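Local coordinates for BtGH115A (Bacteroides thetaiotaomicron, PDB 5BY3), which removes 4-O-methyl-glucuronic acid from decorated arabinogalactans, acting as a family GH115 alpha-glucuronidase, at residues D316-F319 with V320-G324; M569-K572 with L573-Q577. All coordinates share one frame; numbering follows the deposited sequence.

Contact 1: residues D316-F319 with V320-G324; sequences DRVF and VDQRG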
# COMPACT_ATOMS: atom_id res chain seq x y z
N ASP A 316 1.39 -8.37 29.77
CA ASP A 316 1.72 -9.66 30.39
C ASP A 316 0.45 -10.34 30.91
O ASP A 316 0.24 -11.52 30.64
CB ASP A 316 2.76 -9.48 31.51
CG ASP A 316 4.10 -8.87 31.02
OD1 ASP A 316 4.51 -9.16 29.87
OD2 ASP A 316 4.77 -8.12 31.79
N ARG A 317 -0.42 -9.58 31.59
CA ARG A 317 -1.69 -10.11 32.12
C ARG A 317 -2.64 -10.44 30.97
O ARG A 317 -3.37 -11.44 31.01
CB ARG A 317 -2.34 -9.11 33.12
CG ARG A 317 -3.65 -9.59 33.80
CD ARG A 317 -3.70 -9.29 35.29
NE ARG A 317 -2.50 -9.78 35.99
CZ ARG A 317 -2.27 -11.05 36.37
NH1 ARG A 317 -3.17 -12.01 36.16
NH2 ARG A 317 -1.13 -11.37 36.98
N VAL A 318 -2.59 -9.60 29.95
CA VAL A 318 -3.49 -9.70 28.81
C VAL A 318 -3.14 -10.89 27.91
O VAL A 318 -4.02 -11.65 27.55
CB VAL A 318 -3.52 -8.34 28.06
CG1 VAL A 318 -3.91 -8.49 26.59
CG2 VAL A 318 -4.46 -7.38 28.78
N PHE A 319 -1.87 -11.06 27.57
CA PHE A 319 -1.45 -12.20 26.74
C PHE A 319 -1.92 -13.54 27.34
O PHE A 319 -2.53 -14.36 26.64
CB PHE A 319 0.07 -12.26 26.60
CG PHE A 319 0.66 -11.12 25.82
CD1 PHE A 319 -0.11 -10.33 24.95
CD2 PHE A 319 2.03 -10.89 25.90
CE1 PHE A 319 0.47 -9.32 24.21
CE2 PHE A 319 2.62 -9.85 25.16
CZ PHE A 319 1.84 -9.08 24.30
N VAL A 320 -1.67 -13.70 28.64
CA VAL A 320 -1.91 -14.96 29.34
C VAL A 320 -3.38 -15.35 29.27
O VAL A 320 -3.69 -16.51 29.01
CB VAL A 320 -1.32 -14.95 30.79
CG1 VAL A 320 -1.71 -16.19 31.57
CG2 VAL A 320 0.21 -14.82 30.77
N ASP A 321 -4.27 -14.38 29.42
CA ASP A 321 -5.72 -14.64 29.34
C ASP A 321 -6.21 -14.81 27.91
O ASP A 321 -7.16 -15.58 27.66
CB ASP A 321 -6.56 -13.53 29.96
CG ASP A 321 -6.14 -13.14 31.37
OD1 ASP A 321 -5.00 -13.48 31.80
OD2 ASP A 321 -6.96 -12.45 32.02
N GLN A 322 -5.60 -14.05 27.00
CA GLN A 322 -5.99 -14.08 25.59
C GLN A 322 -5.62 -15.42 24.95
O GLN A 322 -6.47 -16.04 24.31
CB GLN A 322 -5.37 -12.93 24.81
CG GLN A 322 -6.10 -11.61 25.03
CD GLN A 322 -5.43 -10.46 24.29
OE1 GLN A 322 -4.25 -10.51 23.93
NE2 GLN A 322 -6.19 -9.40 24.07
N ARG A 323 -4.38 -15.86 25.13
CA ARG A 323 -3.97 -17.22 24.76
C ARG A 323 -4.78 -18.31 25.52
O ARG A 323 -5.09 -19.37 24.96
CB ARG A 323 -2.45 -17.38 24.94
CG ARG A 323 -1.68 -16.59 23.90
CD ARG A 323 -0.25 -16.23 24.24
NE ARG A 323 0.69 -17.36 24.14
CZ ARG A 323 1.06 -18.01 23.03
NH1 ARG A 323 0.57 -17.68 21.84
NH2 ARG A 323 1.92 -19.00 23.11
N GLY A 324 -5.15 -18.00 26.77
CA GLY A 324 -6.11 -18.78 27.52
C GLY A 324 -7.37 -19.13 26.76
O GLY A 324 -7.75 -20.30 26.71
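Val318 and Gln322 sit one turn apart on helix 308-329, which connects neighbouring parallel strands 290-291 and 339-341 in a beta-alpha-beta crossover of the TIM-barrel domain. Their side chains run alongside each other, and CG1 of Val318 lies over the flat amide of Gln322: it is 3.4 Å from OE1 and 3.5 Å from NE2 of Gln322, so the methyl group spans the amide face instead of meeting one end. CG1 is placed there because it is anti to the backbone N of Val318 (chi1 155°). The amide oxygen accepts a bond from Gly293 N, which ties its rotation to the loop after strand 290-291. Val318, Phe319 and Gln322 are all buried, which marks this as the packed side; the Phe319 ring lies here with Gln322 OE1 at its edge, near the ring plane. Tyr265 and Trp276 of helix 265-283 touch Val318 and Gln322 respectively. Two sound i to i+4 bonds run beneath: Gln322 N reaches Val318 O at 2.9 Å, and Arg323 N reaches Phe319 O at 2.8 Å with a nearly straight N-H (166°). The guanidinium of Arg323 leaves the helix for Gln339 and for a salt bridge with Asp360.

The side of Arg317 and Val320, both exposed, is looser. Asp321 N to Arg317 O is a weak bond at 3.5 Å, and the charged groups are not in contact, with Arg317 NH1 5.0 Å from Asp321 OD1. Asp321 is partly exposed yet still held by helix 265-283: its OD2 is hydrogen-bonded to Tyr265 OH and Tyr273 touches it, while OD1 makes a doubtful approach to Arg317 O, another acceptor. Across this contact the Val320 side chain meets mainly backbone: its CG2 rests 3.3 Å from Asp316 O.

Contact 2: residues M569-K572 with L573-Q577; sequences MNRK and LLYAQ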
# COMPACT_ATOMS: atom_id res chain seq x y z
N MSE A 569 -5.87 20.44 -8.59
CA MSE A 569 -5.51 20.75 -7.20
C MSE A 569 -4.31 21.65 -7.19
O MSE A 569 -4.29 22.64 -6.46
CB MSE A 569 -5.23 19.48 -6.39
CG MSE A 569 -5.19 19.63 -4.86
SE MSE A 569 -6.87 20.26 -4.01
CE MSE A 569 -8.42 19.10 -4.32
N ASN A 570 -3.30 21.32 -7.99
CA ASN A 570 -2.13 22.18 -8.05
C ASN A 570 -2.49 23.56 -8.60
O ASN A 570 -2.12 24.58 -8.03
CB ASN A 570 -0.96 21.50 -8.76
CG ASN A 570 -0.23 20.54 -7.83
OD1 ASN A 570 0.90 20.81 -7.42
ND2 ASN A 570 -0.89 19.40 -7.47
N ARG A 571 -3.29 23.58 -9.65
CA ARG A 571 -3.86 24.84 -10.18
C ARG A 571 -4.58 25.65 -9.13
O ARG A 571 -4.32 26.84 -9.00
CB ARG A 571 -4.79 24.55 -11.36
CG ARG A 571 -4.04 24.07 -12.59
CD ARG A 571 -4.77 24.41 -13.87
NE ARG A 571 -3.97 24.06 -15.03
CZ ARG A 571 -4.46 23.77 -16.24
NH1 ARG A 571 -5.77 23.76 -16.47
NH2 ARG A 571 -3.62 23.44 -17.20
N LYS A 572 -5.48 25.01 -8.37
CA LYS A 572 -6.32 25.72 -7.41
C LYS A 572 -5.47 26.41 -6.36
O LYS A 572 -5.68 27.61 -6.04
CB LYS A 572 -7.31 24.77 -6.71
CG LYS A 572 -8.31 25.46 -5.74
CD LYS A 572 -9.07 24.43 -4.90
CE LYS A 572 -8.28 23.94 -3.68
NZ LYS A 572 -9.07 22.99 -2.86
N LEU A 573 -4.50 25.66 -5.85
CA LEU A 573 -3.67 26.13 -4.76
C LEU A 573 -2.50 26.97 -5.27
O LEU A 573 -2.13 27.94 -4.61
CB LEU A 573 -3.25 24.94 -3.83
CG LEU A 573 -4.50 24.49 -3.03
CD1 LEU A 573 -4.68 22.99 -2.90
CD2 LEU A 573 -4.60 25.17 -1.68
N LEU A 574 -1.92 26.64 -6.42
CA LEU A 574 -0.82 27.48 -6.91
C LEU A 574 -1.26 28.83 -7.50
O LEU A 574 -0.59 29.83 -7.23
CB LEU A 574 0.12 26.72 -7.82
CG LEU A 574 0.91 25.69 -7.03
CD1 LEU A 574 1.80 24.92 -8.00
CD2 LEU A 574 1.73 26.34 -5.94
N TYR A 575 -2.37 28.87 -8.26
CA TYR A 575 -2.92 30.15 -8.73
C TYR A 575 -3.33 31.00 -7.54
O TYR A 575 -3.11 32.20 -7.53
CB TYR A 575 -4.15 29.98 -9.62
CG TYR A 575 -3.97 29.32 -10.98
CD1 TYR A 575 -2.81 29.51 -11.74
CD2 TYR A 575 -5.03 28.56 -11.55
CE1 TYR A 575 -2.66 28.90 -12.98
CE2 TYR A 575 -4.90 27.96 -12.80
CZ TYR A 575 -3.72 28.13 -13.52
OH TYR A 575 -3.61 27.53 -14.76
N ALA A 576 -3.91 30.36 -6.52
CA ALA A 576 -4.24 31.02 -5.27
C ALA A 576 -3.02 31.70 -4.63
O ALA A 576 -3.14 32.84 -4.11
CB ALA A 576 -4.86 30.02 -4.31
N GLN A 577 -1.87 31.01 -4.68
CA GLN A 577 -0.64 31.56 -4.11
C GLN A 577 -0.14 32.76 -4.93
O GLN A 577 0.26 33.79 -4.37
CB GLN A 577 0.45 30.50 -3.95
CG GLN A 577 1.82 31.07 -3.60
CD GLN A 577 2.76 30.06 -2.98
OE1 GLN A 577 2.34 28.98 -2.57
NE2 GLN A 577 4.02 30.41 -2.90
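Arg571 and Tyr575 run alongside each other on one flank of helix 552-580, an i to i+4 pair whose contact can be traced outward along the arginine. At the root, CA of Arg571 lies 4.1 Å above one face of the tyrosine ring, offset toward its rim. CB of Arg571 then touches CE2 of Tyr575 at 3.7 Å, and CG of Arg571 stays 4.0 Å from the same CE2. CD of Arg571 has moved on to the phenol oxygen, 3.4 Å from OH of Tyr575. NE of Arg571 is 3.5 Å from that oxygen, but its angle is too poor for a hydrogen bond, and CZ still lies near it. The guanidinium and ring planes are only 28° apart, and at the tip NH2 of Arg571 bonds Ser534 OG instead. The torsions match this course: CG is anti to the carbonyl carbon (chi1 -69°), and the chain stays extended to NE, which keeps it beside the ring.

On another flank Met569, a selenomethionine, puts SE 3.7 Å from CD1 of Leu573. Lys572 completes this apolar patch with its aliphatic part, CE lying 3.8 Å from CD1 of Leu573, while its ammonium group is gripped by the carbonyl oxygens of Val624 and Asn626. Three sound i to i+4 bonds run beneath, the shortest being Leu574 N to Asn570 O at 2.6 Å, with a weak fourth, Ala576 N to Lys572 O, whose acceptor is also bonded to Ser589 OG. Asn570, on the flank carrying Leu574, accepts from Arg529 NE through OD1.

The turn is thus enclosed by both neighbours in sequence: helix 523-543 meets Asn570, Leu574 and Tyr575 through Tyr533, Ile526 and Leu530, helix 587-603 meets Met569, Arg571 and Lys572 through Ile596, Ala592 and Tyr593, and the Arg571-Tyr575 pair touches both helices.

Contacts 1 and 2 are each a single stretch of one helix, and they come in series along the chain: helix 308-329 first, helix 552-580 well after it. Their centres lie 53 Å apart, on opposite sides of the centre of the chain, and with nearest atoms about 40 Å apart they do not touch. Contact 1 belongs to the outer helical layer of the eight-stranded parallel barrel, whereas contact 2 lies in the run of helices that follows the barrel in sequence and precedes the C-terminal beta strands. The two are therefore independent local helix contacts. Near contact 2, the side chain of Met569 touches Trp405 and is about 13 Å from the nickel ion seen at Leu404 and Asp436.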